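Local coordinates for protein RNA polymerase sigma factor SIGMA-28 (FliA) (Aquifex aeolicus, PDB 1RP3) that probably directs RNA polymerase to flagellar promoters as a sigma factor, and is bound here by the anti-sigma factor FlgM in an inactive conformation, at residues A[17-20]-A[21-24]; A[30-33]-A[34-38]; A[40-43]-A[44-48]; A[78-81]-A[82-86]; A[192-195]-A[196-200]. One frame throughout, in Å; residues are numbered along the deposited sequence.

Interaction 1: A[17-20]-A[21-24]; sequences LILK and YLPL
Lys20 lies against the ring of Tyr21, and the two side chains run the same way. The lysine CG leaves CA anti to the backbone N (chi1 179°) and the chain beyond it is fully extended. This puts CG over one ring face, and the chain then runs on past CE2 toward the hydroxyl end. CG sits 4.3 Å from the ring centroid, offset toward the rim, in a CH-pi contact. Further out, Lys20 CD is 3.9 Å from Tyr21 CE2. Leu17 runs alongside the same ring, and its CD1 meets Tyr21 CE2 at 4.1 Å. Lys20 covers one face, and Leu17 CD1 meets the CE2 rim, slightly to the same side.

A second hollow is formed by Ile18 and Leu19. The bump that enters it is Leu22 CD2, 4.0 Å from Ile18 CG2 and 4.1 Å from Leu19 CD1. The same methyl sits 3.1 Å from Ile18 O, a tight fit.

Pro23 has no N-H to give, and its ring CD packs 3.3 Å from Lys20 O. The helix is kinked here. Tyr21 N still bonds to Leu17 O, and Leu22 N bonds to Leu19 O.

Leu17, Ile18, Tyr21 and Leu22 also touch helix 42-58. Ile18, Leu19 and Leu22 pack on Ile11 of the FlgM chain. The arrangement is a proline-kinked amphipathic helix of sigma region 2, with one side packed on its neighbour in the helical bundle.

Interaction 2: A[30-33]-A[34-38]; sequences TNIK and KHLPE
Lys33 and Leu36, the first and last residues of a type I beta turn, are joined through one water. Water 1 accepts from Lys33 NZ at 2.7 Å. Lys33 O at 2.8 Å and Leu36 O at 2.9 Å are both within hydrogen-bonding reach of this water. The lysine chain bends at chi2 (-73°) and chi3 (-69°), which brings NZ back over the turn. NZ also bonds to Val40 O.

Across the turn, Leu36 N bonds to Lys33 O at 3.2 Å. His35 N gives a shorter bond to Ile32 O, 2.9 Å. Lys34 N has only weak bonds to Thr30 O and Asn31 O.

The His35 ring turns its edge to Asn31 O, with CD2 at 3.3 Å. Its ND1 is paired with Lys224 NZ. Lys34 NZ reaches Glu203 O, and Thr30 OG1 bonds to Lys26 O. Beneath the turn, Ile32 CG2 and Leu36 CD1 lie side by side, 3.8 Å apart.

At the end of helix 7-33, Ile32 O and Lys33 O are thus met by turn N-H groups, while Thr30 O and Asn31 O are met weakly. Lys33 NZ lies close by, and its positive charge would probably stabilise the partial negative charge of the carbonyls there.

Interaction 3: A[40-43]-A[44-48]; sequences VDIR and DLISY
Val40 meets Leu45 at the start of helix 42-58, a capped helix N-terminus in sigma region 2. Its CG1 lies 3.7 Å from Leu45 CD1, and the two side chains cross at about a right angle.

Asp41 is the N-cap. Its OD1 accepts from Arg43 N at 3.1 Å, met from above the carboxylate plane. Its backbone O takes the N-H of Asp44.

With CG1 anti to its backbone N (chi1 -168°), Ile42 crosses Ile46 at an oblique angle, CG1 4.1 Å from Ile46 CD1. Its carbonyl accepts a nearly straight bond from Ile46 N. Ile42 also touches Thr30 and Lys33 of helix 7-33.

Arg43 folds back on the cap, bent at chi3. It grips Asp41 side-on with NE and NH2, the carboxylate at the guanidinium edge. NH2 uses the syn lone pair of Asp41 OD2, 2.9 Å away. The Arg43 carbonyl O holds two donors from opposite faces of its plane: Ser47 N at 2.8 Å and Ser47 OG at 2.7 Å.

Interaction 4: A[78-81]-A[82-86]; sequences GAIY and DYLRS
The Tyr83 ring has Ile80 O near its plane, at the edge, and stacks with the ring of Tyr48 from helix 42-58. Its CG lies anti to the backbone N (chi1 158°), which carries the ring away from residues 78-81. Its CB stays close, 3.6 Å from Ile80 O. The Arg85 guanidinium approaches Tyr81 O obliquely, while Arg85 CB sits 3.1 Å from the same oxygen. The guanidinium finds its stronger partner in Glu148, a salt bridge through NH2.

The Asp82 carboxylate hangs beside Gly78 O, with CG 3.0 Å away. Neither carboxylate oxygen can bond to Gly78 O. The salt bridge from OD1 to Arg152 NH1 probably offsets their repulsion.

The apolar side is simpler. Ile80 and Leu84 run side by side, CG2 to CD1 at 3.9 Å.

Regular helical bonds join the turns. Asp82 N bonds to Gly78 O at 2.8 Å, and Leu84 N to Ile80 O at 2.9 Å. At the end, Tyr83 O accepts from both Ser86 N and Ser86 OG, the hydroxyl at 2.7 Å.

Helix 66-85 packs against three others here. Ile80, Tyr81 and Leu84 touch Ile32 of helix 7-33. Leu84 also meets Leu45 of helix 42-58. Tyr81 and Leu84 pack on Phe141 of helix 129-158, and Tyr81 also touches Phe86 of the FlgM chain.

Interaction 5: A[192-195]-A[196-200]; sequences EKLV and IQLIF
Ile196 begins the second turn by taking Glu192 O as its backbone partner, at 2.8 Å. Its CG1 is anti to the carbonyl carbon (chi1 -68°), and this places it 3.3 Å from the same Glu192 O. The side chain goes on to touch Ala227 of helix 217-236.

Gln197 N bonds to Lys193 O at 2.9 Å. Its extended side chain leads away from this turn. The amide is held by the FlgM chain: NE2 bonds to Tyr72 OH and Glu73 O, and OE1 takes the N-H of Ser75.

Leu198 lies alongside Leu194, with CG 4.2 Å from Leu194 CD1. Its N-H bonds to Leu194 O at 3.1 Å.

Ile199 repeats the pattern one residue on. Its CD1 meets Val195 CG1 at 4.0 Å, the two side chains pointing the same way. Ile199 N bonds to Val195 O at 3.0 Å.

The helix takes a pi-type turn at 197-200, and the Phe200 ring meets His35 and, edge-to-face, Phe86 of the FlgM chain.

FlgM is met by both kinds of side chain. Ile196 packs on its Val79 and Leu198 on its Leu63, while Gln197 and Lys193 bond to it, the lysine in a salt bridge with Asp76 of FlgM. This region 4 helix thus offers the anti-sigma factor both apolar packing and directed polar bonds.

How the interactions relate
Interactions 1 to 4 belong to sigma region 2, and interaction 5 to region 4. Interactions 1 and 2 share helix 7-33, with centres about 21 Å apart. Interactions 2, 3 and 4 touch one another: Leu36 meets Leu45 and Leu84, and Leu45 meets Ile80. Interaction 5 is the buried contact; the others are partly buried. It touches interaction 2, where His35 meets Ile199 across the two regions. Chemistry follows place. Aliphatic pairs recur in all five. Interaction 1 adds a CH-pi contact. Interactions 2 and 3, at helix ends, add water bridging, capping and a salt bridge. Interaction 4 adds ion pairs to helix 129-158. All five also contact FlgM.

Interaction 1: A[17-20]-A[21-24]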
loop_
_atom_site.group_PDB
_atom_site.type_symbol
_atom_site.label_atom_id
_atom_site.label_comp_id
_atom_site.label_asym_id
_atom_site.label_seq_id
_atom_site.Cartn_x
_atom_site.Cartn_y
_atom_site.Cartn_z
ATOM N N LEU A 17 -1.524 22.787 -8.402
ATOM C CA LEU A 17 -2.062 21.864 -7.407
ATOM C C LEU A 17 -1.650 20.422 -7.770
ATOM O O LEU A 17 -1.166 19.684 -6.917
ATOM C CB LEU A 17 -3.584 22.041 -7.311
ATOM C CG LEU A 17 -4.307 21.892 -5.962
ATOM C CD1 LEU A 17 -3.546 22.565 -4.822
ATOM C CD2 LEU A 17 -5.703 22.501 -6.084
ATOM N N ILE A 18 -1.764 20.063 -9.048
ATOM C CA ILE A 18 -1.375 18.738 -9.522
ATOM C C ILE A 18 0.111 18.544 -9.265
ATOM O O ILE A 18 0.524 17.600 -8.591
ATOM C CB ILE A 18 -1.675 18.562 -11.035
ATOM C CG1 ILE A 18 -3.185 18.610 -11.272
ATOM C CG2 ILE A 18 -1.127 17.239 -11.547
ATOM C CD1 ILE A 18 -3.580 18.556 -12.739
ATOM N N LEU A 19 0.901 19.484 -9.770
ATOM C CA LEU A 19 2.351 19.486 -9.616
ATOM C C LEU A 19 2.736 19.328 -8.152
ATOM O O LEU A 19 3.585 18.512 -7.817
ATOM C CB LEU A 19 2.899 20.814 -10.137
ATOM C CG LEU A 19 4.155 20.907 -11.000
ATOM C CD1 LEU A 19 4.168 19.825 -12.063
ATOM C CD2 LEU A 19 4.174 22.296 -11.659
ATOM N N LYS A 20 2.073 20.090 -7.287
ATOM C CA LYS A 20 2.345 20.075 -5.854
ATOM C C LYS A 20 2.249 18.691 -5.234
ATOM O O LYS A 20 3.079 18.332 -4.409
ATOM C CB LYS A 20 1.407 21.040 -5.111
ATOM C CG LYS A 20 1.616 21.059 -3.604
ATOM C CD LYS A 20 0.657 22.002 -2.877
ATOM C CE LYS A 20 0.983 22.029 -1.377
ATOM N NZ LYS A 20 0.100 22.972 -0.632
ATOM N N TYR A 21 1.262 17.910 -5.661
ATOM C CA TYR A 21 1.048 16.581 -5.110
ATOM C C TYR A 21 1.653 15.373 -5.830
ATOM O O TYR A 21 1.490 14.236 -5.382
ATOM C CB TYR A 21 -0.437 16.384 -4.834
ATOM C CG TYR A 21 -0.921 17.267 -3.711
ATOM C CD1 TYR A 21 -0.570 16.987 -2.392
ATOM C CD2 TYR A 21 -1.694 18.404 -3.965
ATOM C CE1 TYR A 21 -0.969 17.818 -1.349
ATOM C CE2 TYR A 21 -2.105 19.242 -2.933
ATOM C CZ TYR A 21 -1.737 18.943 -1.621
ATOM O OH TYR A 21 -2.148 19.755 -0.586
ATOM N N LEU A 22 2.347 15.599 -6.941
ATOM C CA LEU A 22 3.005 14.493 -7.638
ATOM C C LEU A 22 3.956 13.691 -6.684
ATOM O O LEU A 22 4.065 12.472 -6.786
ATOM C CB LEU A 22 3.772 15.004 -8.864
ATOM C CG LEU A 22 3.164 15.005 -10.277
ATOM C CD1 LEU A 22 2.084 13.956 -10.430
ATOM C CD2 LEU A 22 2.608 16.352 -10.594
ATOM N N PRO A 23 4.682 14.374 -5.775
ATOM C CA PRO A 23 5.569 13.631 -4.866
ATOM C C PRO A 23 4.765 12.686 -3.985
ATOM O O PRO A 23 5.251 11.623 -3.594
ATOM C CB PRO A 23 6.201 14.736 -4.021
ATOM C CG PRO A 23 6.253 15.874 -4.966
ATOM C CD PRO A 23 4.905 15.824 -5.636
ATOM N N LEU A 24 3.534 13.089 -3.674
ATOM C CA LEU A 24 2.641 12.276 -2.864
ATOM C C LEU A 24 2.268 10.990 -3.621
ATOM O O LEU A 24 2.267 9.906 -3.038
ATOM C CB LEU A 24 1.398 13.073 -2.463
ATOM C CG LEU A 24 0.416 12.335 -1.555
ATOM C CD1 LEU A 24 1.126 11.780 -0.315
ATOM C CD2 LEU A 24 -0.708 13.274 -1.160
#

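Interaction 2: A[30-33]-A[34-38]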
loop_
_atom_site.group_PDB
_atom_site.type_symbol
_atom_site.label_atom_id
_atom_site.label_comp_id
_atom_site.label_asym_id
_atom_site.label_seq_id
_atom_site.Cartn_x
_atom_site.Cartn_y
_atom_site.Cartn_z
ATOM N N THR A 30 5.244 3.867 -4.066
ATOM C CA THR A 30 6.414 3.190 -3.522
ATOM C C THR A 30 6.004 2.341 -2.303
ATOM O O THR A 30 6.423 1.195 -2.160
ATOM C CB THR A 30 7.506 4.232 -3.102
ATOM O OG1 THR A 30 7.884 5.016 -4.238
ATOM C CG2 THR A 30 8.756 3.550 -2.560
ATOM N N ASN A 31 5.183 2.911 -1.429
ATOM C CA ASN A 31 4.744 2.212 -0.231
ATOM C C ASN A 31 3.891 0.991 -0.542
ATOM O O ASN A 31 4.014 -0.051 0.116
ATOM C CB ASN A 31 4.013 3.158 0.708
ATOM C CG ASN A 31 3.748 2.536 2.049
ATOM O OD1 ASN A 31 2.598 2.370 2.442
ATOM N ND2 ASN A 31 4.812 2.153 2.755
ATOM N N ILE A 32 3.050 1.111 -1.565
ATOM C CA ILE A 32 2.205 0.003 -1.979
ATOM C C ILE A 32 3.087 -1.042 -2.660
ATOM O O ILE A 32 2.889 -2.238 -2.469
ATOM C CB ILE A 32 1.059 0.487 -2.908
ATOM C CG1 ILE A 32 0.070 1.327 -2.104
ATOM C CG2 ILE A 32 0.322 -0.667 -3.538
ATOM C CD1 ILE A 32 -0.979 2.015 -2.957
ATOM N N LYS A 33 4.107 -0.581 -3.387
ATOM C CA LYS A 33 5.033 -1.484 -4.078
ATOM C C LYS A 33 5.724 -2.468 -3.136
ATOM O O LYS A 33 6.120 -3.555 -3.546
ATOM C CB LYS A 33 6.087 -0.696 -4.861
ATOM C CG LYS A 33 5.729 -0.456 -6.315
ATOM C CD LYS A 33 5.848 -1.725 -7.141
ATOM C CE LYS A 33 7.297 -2.167 -7.290
ATOM N NZ LYS A 33 7.427 -3.483 -8.001
ATOM N N LYS A 34 5.854 -2.102 -1.870
ATOM C CA LYS A 34 6.500 -2.992 -0.905
ATOM C C LYS A 34 5.707 -4.276 -0.643
ATOM O O LYS A 34 6.245 -5.251 -0.114
ATOM C CB LYS A 34 6.735 -2.272 0.417
ATOM C CG LYS A 34 7.729 -1.131 0.352
ATOM C CD LYS A 34 7.783 -0.426 1.706
ATOM C CE LYS A 34 8.902 0.596 1.769
ATOM N NZ LYS A 34 8.989 1.194 3.123
ATOM N N HIS A 35 4.438 -4.279 -1.041
ATOM C CA HIS A 35 3.565 -5.428 -0.832
ATOM C C HIS A 35 3.179 -6.111 -2.135
ATOM O O HIS A 35 2.343 -7.009 -2.146
ATOM C CB HIS A 35 2.278 -4.975 -0.150
ATOM C CG HIS A 35 2.503 -4.173 1.096
ATOM N ND1 HIS A 35 2.290 -4.696 2.350
ATOM C CD2 HIS A 35 2.895 -2.899 1.267
ATOM C CE1 HIS A 35 2.544 -3.761 3.252
ATOM N NE2 HIS A 35 2.913 -2.665 2.632
ATOM N N LEU A 36 3.722 -5.630 -3.242
ATOM C CA LEU A 36 3.390 -6.187 -4.533
ATOM C C LEU A 36 4.492 -7.066 -5.108
ATOM O O LEU A 36 5.641 -7.011 -4.682
ATOM C CB LEU A 36 3.080 -5.047 -5.506
ATOM C CG LEU A 36 1.717 -4.355 -5.387
ATOM C CD1 LEU A 36 1.733 -3.010 -6.145
ATOM C CD2 LEU A 36 0.624 -5.306 -5.918
ATOM N N PRO A 37 4.129 -7.960 -6.031
ATOM C CA PRO A 37 5.150 -8.816 -6.635
ATOM C C PRO A 37 6.093 -7.866 -7.365
ATOM O O PRO A 37 5.664 -6.844 -7.907
ATOM C CB PRO A 37 4.352 -9.642 -7.647
ATOM C CG PRO A 37 2.974 -9.680 -7.074
ATOM C CD PRO A 37 2.777 -8.301 -6.516
ATOM N N GLU A 38 7.373 -8.205 -7.361
ATOM C CA GLU A 38 8.408 -7.420 -8.015
ATOM C C GLU A 38 8.073 -7.047 -9.472
ATOM O O GLU A 38 8.423 -5.959 -9.934
ATOM C CB GLU A 38 9.716 -8.210 -7.944
ATOM C CG GLU A 38 10.959 -7.469 -8.408
ATOM C CD GLU A 38 12.245 -8.275 -8.185
ATOM O OE1 GLU A 38 12.220 -9.521 -8.342
ATOM O OE2 GLU A 38 13.280 -7.656 -7.837
HETATM O O HOH W 1 7.389 -4.878 -5.720
#

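Interaction 3: A[40-43]-A[44-48]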
loop_
_atom_site.group_PDB
_atom_site.type_symbol
_atom_site.label_atom_id
_atom_site.label_comp_id
_atom_site.label_asym_id
_atom_site.label_seq_id
_atom_site.Cartn_x
_atom_site.Cartn_y
_atom_site.Cartn_z
ATOM N N VAL A 40 5.328 -6.034 -10.791
ATOM C CA VAL A 40 4.409 -4.910 -10.985
ATOM C C VAL A 40 5.230 -3.633 -11.151
ATOM O O VAL A 40 6.043 -3.292 -10.296
ATOM C CB VAL A 40 3.405 -4.764 -9.819
ATOM C CG1 VAL A 40 2.554 -3.511 -9.996
ATOM C CG2 VAL A 40 2.509 -6.006 -9.745
ATOM N N ASP A 41 5.036 -2.970 -12.287
ATOM C CA ASP A 41 5.750 -1.747 -12.639
ATOM C C ASP A 41 5.221 -0.518 -11.894
ATOM O O ASP A 41 4.063 -0.121 -12.065
ATOM C CB ASP A 41 5.652 -1.557 -14.155
ATOM C CG ASP A 41 6.637 -0.543 -14.699
ATOM O OD1 ASP A 41 7.185 0.278 -13.924
ATOM O OD2 ASP A 41 6.846 -0.560 -15.932
ATOM N N ILE A 42 6.098 0.108 -11.108
ATOM C CA ILE A 42 5.713 1.277 -10.326
ATOM C C ILE A 42 5.189 2.413 -11.185
ATOM O O ILE A 42 4.454 3.268 -10.707
ATOM C CB ILE A 42 6.854 1.788 -9.413
ATOM C CG1 ILE A 42 6.301 2.824 -8.418
ATOM C CG2 ILE A 42 8.002 2.353 -10.235
ATOM C CD1 ILE A 42 7.322 3.396 -7.462
ATOM N N ARG A 43 5.542 2.400 -12.464
ATOM C CA ARG A 43 5.090 3.433 -13.378
ATOM C C ARG A 43 3.601 3.265 -13.659
ATOM O O ARG A 43 2.900 4.251 -13.876
ATOM C CB ARG A 43 5.942 3.429 -14.654
ATOM C CG ARG A 43 7.401 3.885 -14.421
ATOM C CD ARG A 43 8.265 3.738 -15.691
ATOM N NE ARG A 43 8.200 2.386 -16.255
ATOM C CZ ARG A 43 8.626 2.050 -17.471
ATOM N NH1 ARG A 43 9.170 2.956 -18.273
ATOM N NH2 ARG A 43 8.438 0.822 -17.916
ATOM N N ASP A 44 3.105 2.032 -13.598
ATOM C CA ASP A 44 1.675 1.784 -13.803
ATOM C C ASP A 44 0.896 2.359 -12.618
ATOM O O ASP A 44 -0.096 3.090 -12.801
ATOM C CB ASP A 44 1.377 0.289 -13.952
ATOM C CG ASP A 44 1.724 -0.244 -15.332
ATOM O OD1 ASP A 44 1.678 0.535 -16.320
ATOM O OD2 ASP A 44 2.031 -1.452 -15.433
ATOM N N LEU A 45 1.403 2.077 -11.416
ATOM C CA LEU A 45 0.805 2.552 -10.177
ATOM C C LEU A 45 0.763 4.070 -10.207
ATOM O O LEU A 45 -0.277 4.670 -9.973
ATOM C CB LEU A 45 1.633 2.093 -8.972
ATOM C CG LEU A 45 1.486 0.685 -8.383
ATOM C CD1 LEU A 45 0.825 -0.258 -9.317
ATOM C CD2 LEU A 45 2.842 0.176 -8.025
ATOM N N ILE A 46 1.900 4.687 -10.502
ATOM C CA ILE A 46 1.978 6.138 -10.566
ATOM C C ILE A 46 1.018 6.673 -11.616
ATOM O O ILE A 46 0.323 7.661 -11.378
ATOM C CB ILE A 46 3.409 6.612 -10.880
ATOM C CG1 ILE A 46 4.338 6.238 -9.728
ATOM C CG2 ILE A 46 3.447 8.144 -11.103
ATOM C CD1 ILE A 46 5.787 6.629 -9.983
ATOM N N SER A 47 0.959 5.999 -12.761
ATOM C CA SER A 47 0.072 6.421 -13.842
ATOM C C SER A 47 -1.354 6.549 -13.361
ATOM O O SER A 47 -1.937 7.618 -13.461
ATOM C CB SER A 47 0.151 5.464 -15.017
ATOM O OG SER A 47 1.383 5.634 -15.663
ATOM N N TYR A 48 -1.890 5.474 -12.788
ATOM C CA TYR A 48 -3.252 5.486 -12.273
ATOM C C TYR A 48 -3.374 6.458 -11.111
ATOM O O TYR A 48 -4.363 7.166 -10.993
ATOM C CB TYR A 48 -3.687 4.073 -11.875
ATOM C CG TYR A 48 -4.012 3.214 -13.083
ATOM C CD1 TYR A 48 -5.273 3.270 -13.675
ATOM C CD2 TYR A 48 -3.047 2.377 -13.659
ATOM C CE1 TYR A 48 -5.570 2.519 -14.813
ATOM C CE2 TYR A 48 -3.330 1.625 -14.803
ATOM C CZ TYR A 48 -4.590 1.698 -15.370
ATOM O OH TYR A 48 -4.893 0.925 -16.472
#

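Interaction 4: A[78-81]-A[82-86]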
loop_
_atom_site.group_PDB
_atom_site.type_symbol
_atom_site.label_atom_id
_atom_site.label_comp_id
_atom_site.label_asym_id
_atom_site.label_seq_id
_atom_site.Cartn_x
_atom_site.Cartn_y
_atom_site.Cartn_z
ATOM N N GLY A 78 -7.162 5.142 -3.837
ATOM C CA GLY A 78 -8.350 4.561 -4.422
ATOM C C GLY A 78 -8.154 4.215 -5.872
ATOM O O GLY A 78 -8.492 3.110 -6.281
ATOM N N ALA A 79 -7.562 5.128 -6.640
ATOM C CA ALA A 79 -7.338 4.877 -8.062
ATOM C C ALA A 79 -6.332 3.758 -8.283
ATOM O O ALA A 79 -6.451 2.992 -9.232
ATOM C CB ALA A 79 -6.876 6.151 -8.778
ATOM N N ILE A 80 -5.348 3.656 -7.400
ATOM C CA ILE A 80 -4.327 2.628 -7.538
ATOM C C ILE A 80 -4.916 1.262 -7.193
ATOM O O ILE A 80 -4.690 0.292 -7.912
ATOM C CB ILE A 80 -3.068 2.981 -6.691
ATOM C CG1 ILE A 80 -2.373 4.200 -7.292
ATOM C CG2 ILE A 80 -2.103 1.822 -6.607
ATOM C CD1 ILE A 80 -1.186 4.705 -6.481
ATOM N N TYR A 81 -5.682 1.184 -6.104
ATOM C CA TYR A 81 -6.315 -0.078 -5.718
ATOM C C TYR A 81 -7.394 -0.461 -6.731
ATOM O O TYR A 81 -7.636 -1.650 -6.966
ATOM C CB TYR A 81 -6.876 -0.005 -4.292
ATOM C CG TYR A 81 -5.803 -0.120 -3.233
ATOM C CD1 TYR A 81 -5.149 -1.331 -3.011
ATOM C CD2 TYR A 81 -5.412 0.982 -2.489
ATOM C CE1 TYR A 81 -4.130 -1.440 -2.074
ATOM C CE2 TYR A 81 -4.398 0.889 -1.555
ATOM C CZ TYR A 81 -3.763 -0.327 -1.350
ATOM O OH TYR A 81 -2.779 -0.434 -0.401
ATOM N N ASP A 82 -8.013 0.542 -7.355
ATOM C CA ASP A 82 -9.029 0.291 -8.377
ATOM C C ASP A 82 -8.392 -0.485 -9.512
ATOM O O ASP A 82 -9.001 -1.406 -10.064
ATOM C CB ASP A 82 -9.587 1.593 -8.972
ATOM C CG ASP A 82 -10.720 2.197 -8.142
ATOM O OD1 ASP A 82 -11.304 1.484 -7.296
ATOM O OD2 ASP A 82 -11.019 3.401 -8.341
ATOM N N TYR A 83 -7.181 -0.074 -9.884
ATOM C CA TYR A 83 -6.468 -0.729 -10.961
ATOM C C TYR A 83 -5.936 -2.100 -10.531
ATOM O O TYR A 83 -6.053 -3.070 -11.276
ATOM C CB TYR A 83 -5.329 0.156 -11.481
ATOM C CG TYR A 83 -4.235 -0.613 -12.190
ATOM C CD1 TYR A 83 -4.461 -1.190 -13.438
ATOM C CD2 TYR A 83 -2.980 -0.776 -11.608
ATOM C CE1 TYR A 83 -3.467 -1.909 -14.092
ATOM C CE2 TYR A 83 -1.985 -1.491 -12.252
ATOM C CZ TYR A 83 -2.233 -2.058 -13.494
ATOM O OH TYR A 83 -1.249 -2.792 -14.128
ATOM N N LEU A 84 -5.349 -2.178 -9.344
ATOM C CA LEU A 84 -4.812 -3.447 -8.877
ATOM C C LEU A 84 -5.903 -4.499 -8.704
ATOM O O LEU A 84 -5.682 -5.678 -8.962
ATOM C CB LEU A 84 -4.023 -3.251 -7.582
ATOM C CG LEU A 84 -2.723 -2.461 -7.741
ATOM C CD1 LEU A 84 -2.197 -2.038 -6.382
ATOM C CD2 LEU A 84 -1.707 -3.302 -8.493
ATOM N N ARG A 85 -7.095 -4.060 -8.315
ATOM C CA ARG A 85 -8.218 -4.966 -8.124
ATOM C C ARG A 85 -8.774 -5.478 -9.456
ATOM O O ARG A 85 -9.417 -6.524 -9.506
ATOM C CB ARG A 85 -9.316 -4.273 -7.317
ATOM C CG ARG A 85 -10.511 -5.148 -6.984
ATOM C CD ARG A 85 -11.413 -4.473 -5.968
ATOM N NE ARG A 85 -10.856 -4.517 -4.619
ATOM C CZ ARG A 85 -10.466 -3.444 -3.928
ATOM N NH1 ARG A 85 -10.562 -2.232 -4.463
ATOM N NH2 ARG A 85 -10.006 -3.578 -2.686
ATOM N N SER A 86 -8.498 -4.768 -10.544
ATOM C CA SER A 86 -8.987 -5.197 -11.852
ATOM C C SER A 86 -8.099 -6.309 -12.385
ATOM O O SER A 86 -8.385 -6.895 -13.432
ATOM C CB SER A 86 -9.045 -4.027 -12.844
ATOM O OG SER A 86 -7.757 -3.672 -13.306
#

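Interaction 5: A[192-195]-A[196-200]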
loop_
_atom_site.group_PDB
_atom_site.type_symbol
_atom_site.label_atom_id
_atom_site.label_comp_id
_atom_site.label_asym_id
_atom_site.label_seq_id
_atom_site.Cartn_x
_atom_site.Cartn_y
_atom_site.Cartn_z
ATOM N N GLU A 192 1.678 -12.909 15.115
ATOM C CA GLU A 192 1.053 -12.206 13.998
ATOM C C GLU A 192 1.101 -10.686 14.175
ATOM O O GLU A 192 1.451 -9.953 13.244
ATOM C CB GLU A 192 -0.396 -12.664 13.822
ATOM C CG GLU A 192 -0.547 -14.112 13.375
ATOM C CD GLU A 192 -2.002 -14.545 13.232
ATOM O OE1 GLU A 192 -2.898 -13.669 13.166
ATOM O OE2 GLU A 192 -2.251 -15.770 13.189
ATOM N N LYS A 193 0.756 -10.228 15.375
ATOM C CA LYS A 193 0.756 -8.814 15.719
ATOM C C LYS A 193 2.146 -8.233 15.496
ATOM O O LYS A 193 2.278 -7.153 14.922
ATOM C CB LYS A 193 0.325 -8.648 17.178
ATOM C CG LYS A 193 0.114 -7.216 17.638
ATOM C CD LYS A 193 -0.456 -7.162 19.062
ATOM C CE LYS A 193 -1.841 -7.799 19.129
ATOM N NZ LYS A 193 -2.378 -7.881 20.519
ATOM N N LEU A 194 3.176 -8.973 15.906
ATOM C CA LEU A 194 4.570 -8.544 15.737
ATOM C C LEU A 194 4.920 -8.403 14.258
ATOM O O LEU A 194 5.607 -7.465 13.868
ATOM C CB LEU A 194 5.532 -9.544 16.400
ATOM C CG LEU A 194 7.033 -9.435 16.068
ATOM C CD1 LEU A 194 7.595 -8.066 16.447
ATOM C CD2 LEU A 194 7.809 -10.531 16.777
ATOM N N VAL A 195 4.463 -9.349 13.445
ATOM C CA VAL A 195 4.727 -9.308 12.017
ATOM C C VAL A 195 4.005 -8.117 11.398
ATOM O O VAL A 195 4.575 -7.400 10.578
ATOM C CB VAL A 195 4.285 -10.621 11.332
ATOM C CG1 VAL A 195 4.172 -10.440 9.817
ATOM C CG2 VAL A 195 5.268 -11.733 11.660
ATOM N N ILE A 196 2.767 -7.879 11.823
ATOM C CA ILE A 196 1.994 -6.768 11.293
ATOM C C ILE A 196 2.652 -5.439 11.633
ATOM O O ILE A 196 2.728 -4.548 10.786
ATOM C CB ILE A 196 0.543 -6.774 11.810
ATOM C CG1 ILE A 196 -0.220 -7.963 11.230
ATOM C CG2 ILE A 196 -0.169 -5.499 11.402
ATOM C CD1 ILE A 196 -0.312 -7.956 9.713
ATOM N N GLN A 197 3.177 -5.324 12.849
ATOM C CA GLN A 197 3.814 -4.080 13.253
ATOM C C GLN A 197 5.077 -3.821 12.438
ATOM O O GLN A 197 5.297 -2.700 11.964
ATOM C CB GLN A 197 4.125 -4.075 14.755
ATOM C CG GLN A 197 4.699 -2.746 15.257
ATOM C CD GLN A 197 4.830 -2.675 16.782
ATOM O OE1 GLN A 197 3.857 -2.872 17.523
ATOM N NE2 GLN A 197 6.028 -2.357 17.250
ATOM N N LEU A 198 5.899 -4.854 12.249
ATOM C CA LEU A 198 7.133 -4.685 11.488
ATOM C C LEU A 198 6.858 -4.339 10.030
ATOM O O LEU A 198 7.614 -3.590 9.403
ATOM C CB LEU A 198 8.005 -5.940 11.572
ATOM C CG LEU A 198 8.741 -6.259 12.882
ATOM C CD1 LEU A 198 9.532 -7.534 12.709
ATOM C CD2 LEU A 198 9.668 -5.139 13.292
ATOM N N ILE A 199 5.752 -4.858 9.507
ATOM C CA ILE A 199 5.390 -4.619 8.122
ATOM C C ILE A 199 4.734 -3.277 7.850
ATOM O O ILE A 199 5.153 -2.559 6.946
ATOM C CB ILE A 199 4.498 -5.761 7.574
ATOM C CG1 ILE A 199 5.374 -6.983 7.284
ATOM C CG2 ILE A 199 3.761 -5.315 6.311
ATOM C CD1 ILE A 199 4.678 -8.128 6.598
ATOM N N PHE A 200 3.749 -2.918 8.667
ATOM C CA PHE A 200 3.007 -1.682 8.466
ATOM C C PHE A 200 3.421 -0.483 9.289
ATOM O O PHE A 200 3.316 0.646 8.818
ATOM C CB PHE A 200 1.510 -1.928 8.653
ATOM C CG PHE A 200 0.923 -2.872 7.646
ATOM C CD1 PHE A 200 0.895 -4.232 7.894
ATOM C CD2 PHE A 200 0.343 -2.392 6.476
ATOM C CE1 PHE A 200 0.298 -5.111 6.990
ATOM C CE2 PHE A 200 -0.259 -3.265 5.562
ATOM C CZ PHE A 200 -0.284 -4.627 5.825
#